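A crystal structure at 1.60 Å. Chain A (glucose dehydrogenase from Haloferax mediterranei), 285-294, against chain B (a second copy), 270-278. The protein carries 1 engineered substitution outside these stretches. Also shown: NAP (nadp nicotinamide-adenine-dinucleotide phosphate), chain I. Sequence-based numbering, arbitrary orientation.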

# COMPACT_ATOMS: atom_id res chain seq x y z
N GLY A 285 -10.50 -12.14 -7.41
CA GLY A 285 -11.15 -11.13 -8.23
C GLY A 285 -11.75 -10.01 -7.41
O GLY A 285 -11.57 -8.83 -7.73
N ALA A 286 -12.48 -10.37 -6.35
CA ALA A 286 -13.11 -9.37 -5.50
C ALA A 286 -12.06 -8.54 -4.72
O ALA A 286 -12.27 -7.35 -4.55
CB ALA A 286 -14.10 -10.03 -4.51
N PHE A 287 -11.03 -9.20 -4.25
CA PHE A 287 -9.89 -8.57 -3.57
C PHE A 287 -9.27 -7.51 -4.48
O PHE A 287 -9.15 -6.35 -4.14
CB PHE A 287 -8.87 -9.64 -3.20
CG PHE A 287 -7.55 -9.12 -2.74
CD1 PHE A 287 -7.33 -8.86 -1.40
CD2 PHE A 287 -6.51 -8.88 -3.65
CE1 PHE A 287 -6.09 -8.39 -0.95
CE2 PHE A 287 -5.28 -8.39 -3.20
CZ PHE A 287 -5.08 -8.14 -1.85
N HIS A 288 -8.91 -7.95 -5.68
CA HIS A 288 -8.22 -7.12 -6.67
C HIS A 288 -9.08 -5.95 -7.08
O HIS A 288 -8.64 -4.81 -7.02
CB HIS A 288 -7.90 -8.03 -7.86
CG HIS A 288 -7.06 -7.41 -8.94
ND1 HIS A 288 -6.55 -8.17 -9.97
CD2 HIS A 288 -6.66 -6.14 -9.17
CE1 HIS A 288 -5.83 -7.40 -10.77
NE2 HIS A 288 -5.88 -6.16 -10.30
N ARG A 289 -10.34 -6.18 -7.47
CA ARG A 289 -11.19 -5.12 -7.95
C ARG A 289 -11.49 -4.04 -6.87
O ARG A 289 -11.53 -2.86 -7.16
CB ARG A 289 -12.51 -5.69 -8.50
CG ARG A 289 -13.42 -4.68 -9.07
CD ARG A 289 -14.70 -5.25 -9.68
NE ARG A 289 -15.60 -5.74 -8.64
CZ ARG A 289 -15.74 -7.01 -8.26
NH1 ARG A 289 -15.05 -7.99 -8.85
NH2 ARG A 289 -16.59 -7.30 -7.29
N GLU A 290 -11.74 -4.49 -5.64
CA GLU A 290 -12.02 -3.58 -4.54
C GLU A 290 -10.82 -2.69 -4.24
O GLU A 290 -10.99 -1.51 -3.98
CB GLU A 290 -12.41 -4.39 -3.32
CG GLU A 290 -12.89 -3.54 -2.14
CD GLU A 290 -14.07 -2.63 -2.46
OE1 GLU A 290 -14.88 -2.90 -3.38
OE2 GLU A 290 -14.22 -1.61 -1.78
N MET A 291 -9.61 -3.25 -4.31
CA MET A 291 -8.42 -2.42 -4.11
C MET A 291 -8.37 -1.30 -5.11
O MET A 291 -8.02 -0.14 -4.83
CB MET A 291 -7.13 -3.22 -4.25
CG MET A 291 -6.84 -4.20 -3.18
SD MET A 291 -6.17 -3.45 -1.69
CE MET A 291 -4.53 -2.75 -2.19
N VAL A 292 -8.67 -1.62 -6.37
CA VAL A 292 -8.51 -0.67 -7.43
C VAL A 292 -9.64 0.35 -7.48
O VAL A 292 -9.40 1.56 -7.45
CB VAL A 292 -8.43 -1.43 -8.79
CG1 VAL A 292 -8.48 -0.46 -9.99
CG2 VAL A 292 -7.18 -2.29 -8.82
N LEU A 293 -10.87 -0.13 -7.58
CA LEU A 293 -11.99 0.77 -7.74
C LEU A 293 -12.20 1.77 -6.58
O LEU A 293 -12.80 2.82 -6.78
CB LEU A 293 -13.28 -0.02 -8.01
CG LEU A 293 -13.32 -0.75 -9.38
CD1 LEU A 293 -14.73 -1.25 -9.64
CD2 LEU A 293 -12.87 0.12 -10.50
N HIS A 294 -11.69 1.42 -5.40
CA HIS A 294 -11.84 2.28 -4.24
C HIS A 294 -10.51 2.76 -3.69
O HIS A 294 -10.42 3.17 -2.54
CB HIS A 294 -12.71 1.58 -3.19
CG HIS A 294 -14.18 1.70 -3.45
ND1 HIS A 294 -15.09 0.78 -2.98
CD2 HIS A 294 -14.91 2.65 -4.09
CE1 HIS A 294 -16.31 1.15 -3.33
NE2 HIS A 294 -16.23 2.29 -4.00
PA NAP I . -6.31 -4.42 -22.55
O1A NAP I . -7.39 -5.38 -22.51
O2A NAP I . -6.11 -3.77 -23.93
O5B NAP I . -4.94 -5.08 -22.14
C5B NAP I . -4.79 -6.09 -21.18
C4B NAP I . -3.62 -6.88 -21.70
O4B NAP I . -3.22 -7.78 -20.70
C3B NAP I . -3.94 -7.69 -22.98
O3B NAP I . -3.09 -7.36 -24.07
C2B NAP I . -3.76 -9.14 -22.53
O2B NAP I . -3.11 -9.98 -23.48
C1B NAP I . -2.88 -9.01 -21.31
N9A NAP I . -3.12 -10.09 -20.37
C8A NAP I . -4.32 -10.41 -19.77
N7A NAP I . -4.12 -11.48 -18.97
C5A NAP I . -2.81 -11.87 -19.10
C6A NAP I . -2.04 -12.90 -18.55
N6A NAP I . -2.55 -13.83 -17.72
N1A NAP I . -0.71 -13.00 -18.89
C2A NAP I . -0.12 -12.10 -19.74
N3A NAP I . -0.87 -11.08 -20.31
C4A NAP I . -2.18 -10.96 -19.98
O3 NAP I . -6.63 -3.17 -21.61
PN NAP I . -5.86 -1.76 -21.39
O1N NAP I . -4.38 -1.90 -21.53
O2N NAP I . -6.56 -0.63 -22.08
O5D NAP I . -6.26 -1.85 -19.85
C5D NAP I . -5.54 -2.69 -18.97
C4D NAP I . -6.31 -2.89 -17.66
O4D NAP I . -6.39 -1.62 -17.00
C3D NAP I . -7.75 -3.37 -17.86
O3D NAP I . -8.09 -4.34 -16.89
C2D NAP I . -8.56 -2.09 -17.69
O2D NAP I . -9.91 -2.28 -17.33
C1D NAP I . -7.75 -1.36 -16.63
N1N NAP I . -7.85 0.10 -16.62
C2N NAP I . -8.01 0.65 -15.38
C3N NAP I . -8.02 2.01 -15.25
C7N NAP I . -8.02 2.52 -13.84
O7N NAP I . -8.24 3.90 -13.79
N7N NAP I . -7.81 1.67 -12.80
C4N NAP I . -7.93 2.86 -16.35
C5N NAP I . -7.76 2.29 -17.61
C6N NAP I . -7.69 0.89 -17.73
P2B NAP I . -3.96 -10.84 -24.61
O1X NAP I . -4.60 -9.98 -25.56
O2X NAP I . -2.87 -11.74 -25.22
O3X NAP I . -5.00 -11.70 -23.88
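Chain B, residues 270-278: ALLGVPSDW

A helix meeting an extended segment illustrates a general rule of protein interfaces: backbone groups left unpaired within either element are often served by the partner or a bound ligand, though not always. In this glucose dehydrogenase, residues 285-293 of chain A form the last turns of a helix, and chain B runs along them in the opposite sense, as the end of a strand, Ala B270 and Leu B271, followed by a largely extended loop. The register runs backward: Val A292 lies nearest Leu B272 (CA to CA 5.9 Å), Arg A289 nearest Val B274 (CA to CA 5.1 Å) and Gly A285 nearest Asp B277 (CA to CA 4.1 Å), so chain B advances as the helix is read in reverse.

The two backbones come closest at Gly A285. A CB there would point toward chain B and fall 2.1 Å from Ser B276 O, an outright clash; without one, Gly A285 CA makes a CH···O contact of 3.4 Å with Ser B276 O, and Gly A285 N donates an almost linear hydrogen bond to Trp B278 O at 3.2 Å. The carbonyl of the same glycine remains in the helix, where Gly A285 O accepts from Arg A289 N at 2.9 Å.

Arg A289 does most of the polar work. Arg A289 NH1 donates to Pro B275 O at 3.0 Å and to Asp B277 OD1 at 2.8 Å, while Arg A289 NH2 reaches Asp B277 OD1 at 2.9 Å. Both acceptors lie at the edge of the guanidinium, near its plane, where its N-H bonds point, and one carboxylate oxygen thus closes a salt bridge with two donors. Asp B277 N, 3.5 Å from Arg A289 NH1, is no partner, since both are donors.

The pairing is less complete around His A288. Pro B275 lies over one face of the His A288 ring, its CD 3.9 Å from the ring centroid in a CH-pi contact. His A288 NE2 is hydrogen-bonded elsewhere in the structure, but ND1 is buried without a partner, as is Gly B273 O, against which Val A292 CG2 packs at 3.3 Å.

Toward the helix end, apolar contacts take over: Val A292 CG2 meets Leu B271 CB at 3.6 Å, and Leu A293 CD2 meets Val B274 CG1 at 4.0 Å. Here the cofactor supplies what the helix does not, because NAP N7N donates to Leu B272 O at 2.9 Å. Beyond the contact, His A294 ND1 donates to Glu A290 OE2 at 2.8 Å.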

# COMPACT_ATOMS: atom_id res chain seq x y z
N ALA B 270 1.50 -1.33 -7.91
CA ALA B 270 0.33 -0.55 -8.26
C ALA B 270 -0.64 -1.44 -9.01
O ALA B 270 -0.25 -2.11 -9.96
CB ALA B 270 0.74 0.61 -9.12
N LEU B 271 -1.91 -1.40 -8.62
CA LEU B 271 -2.94 -2.24 -9.23
C LEU B 271 -3.89 -1.34 -9.99
O LEU B 271 -4.43 -0.38 -9.41
CB LEU B 271 -3.69 -3.07 -8.17
CG LEU B 271 -2.83 -3.94 -7.27
CD1 LEU B 271 -3.74 -4.62 -6.27
CD2 LEU B 271 -2.01 -4.97 -8.07
N LEU B 272 -4.09 -1.60 -11.30
CA LEU B 272 -4.99 -0.84 -12.16
C LEU B 272 -6.14 -1.68 -12.70
O LEU B 272 -7.17 -1.17 -13.13
CB LEU B 272 -4.27 -0.22 -13.34
CG LEU B 272 -3.42 1.04 -13.08
CD1 LEU B 272 -4.26 2.24 -12.74
CD2 LEU B 272 -2.32 0.77 -12.05
N GLY B 273 -5.96 -2.99 -12.70
CA GLY B 273 -6.91 -3.88 -13.35
C GLY B 273 -8.26 -3.95 -12.69
O GLY B 273 -8.37 -3.81 -11.47
N VAL B 274 -9.29 -4.24 -13.49
CA VAL B 274 -10.66 -4.28 -12.98
C VAL B 274 -11.30 -5.66 -13.27
O VAL B 274 -12.10 -5.78 -14.20
CB VAL B 274 -11.51 -3.14 -13.57
CG1 VAL B 274 -12.88 -3.07 -12.90
CG2 VAL B 274 -10.78 -1.80 -13.39
N PRO B 275 -10.95 -6.69 -12.49
CA PRO B 275 -11.44 -8.06 -12.76
C PRO B 275 -12.80 -8.34 -12.20
O PRO B 275 -13.21 -7.71 -11.24
CB PRO B 275 -10.43 -8.96 -12.06
CG PRO B 275 -9.89 -8.10 -10.88
CD PRO B 275 -10.01 -6.69 -11.36
N SER B 276 -13.48 -9.31 -12.81
CA SER B 276 -14.67 -9.89 -12.20
C SER B 276 -14.29 -10.81 -11.05
O SER B 276 -13.14 -11.26 -10.94
CB SER B 276 -15.43 -10.73 -13.24
OG SER B 276 -16.02 -9.90 -14.22
N ASP B 277 -15.27 -11.15 -10.23
CA ASP B 277 -15.05 -12.13 -9.17
C ASP B 277 -14.51 -13.43 -9.75
O ASP B 277 -14.90 -13.88 -10.84
CB ASP B 277 -16.36 -12.41 -8.41
CG ASP B 277 -16.82 -11.23 -7.58
OD1 ASP B 277 -16.12 -10.19 -7.52
OD2 ASP B 277 -17.90 -11.25 -6.96
N TRP B 278 -13.58 -14.01 -9.00
CA TRP B 278 -12.92 -15.25 -9.36
C TRP B 278 -12.24 -15.83 -8.12
O TRP B 278 -11.32 -15.23 -7.58
CB TRP B 278 -11.92 -15.02 -10.51
CG TRP B 278 -11.27 -16.29 -11.01
CD1 TRP B 278 -11.73 -17.57 -10.86
CD2 TRP B 278 -10.04 -16.38 -11.72
NE1 TRP B 278 -10.85 -18.45 -11.44
CE2 TRP B 278 -9.81 -17.75 -11.98
CE3 TRP B 278 -9.10 -15.45 -12.19
CZ2 TRP B 278 -8.68 -18.21 -12.67
CZ3 TRP B 278 -7.98 -15.90 -12.87
CH2 TRP B 278 -7.78 -17.27 -13.11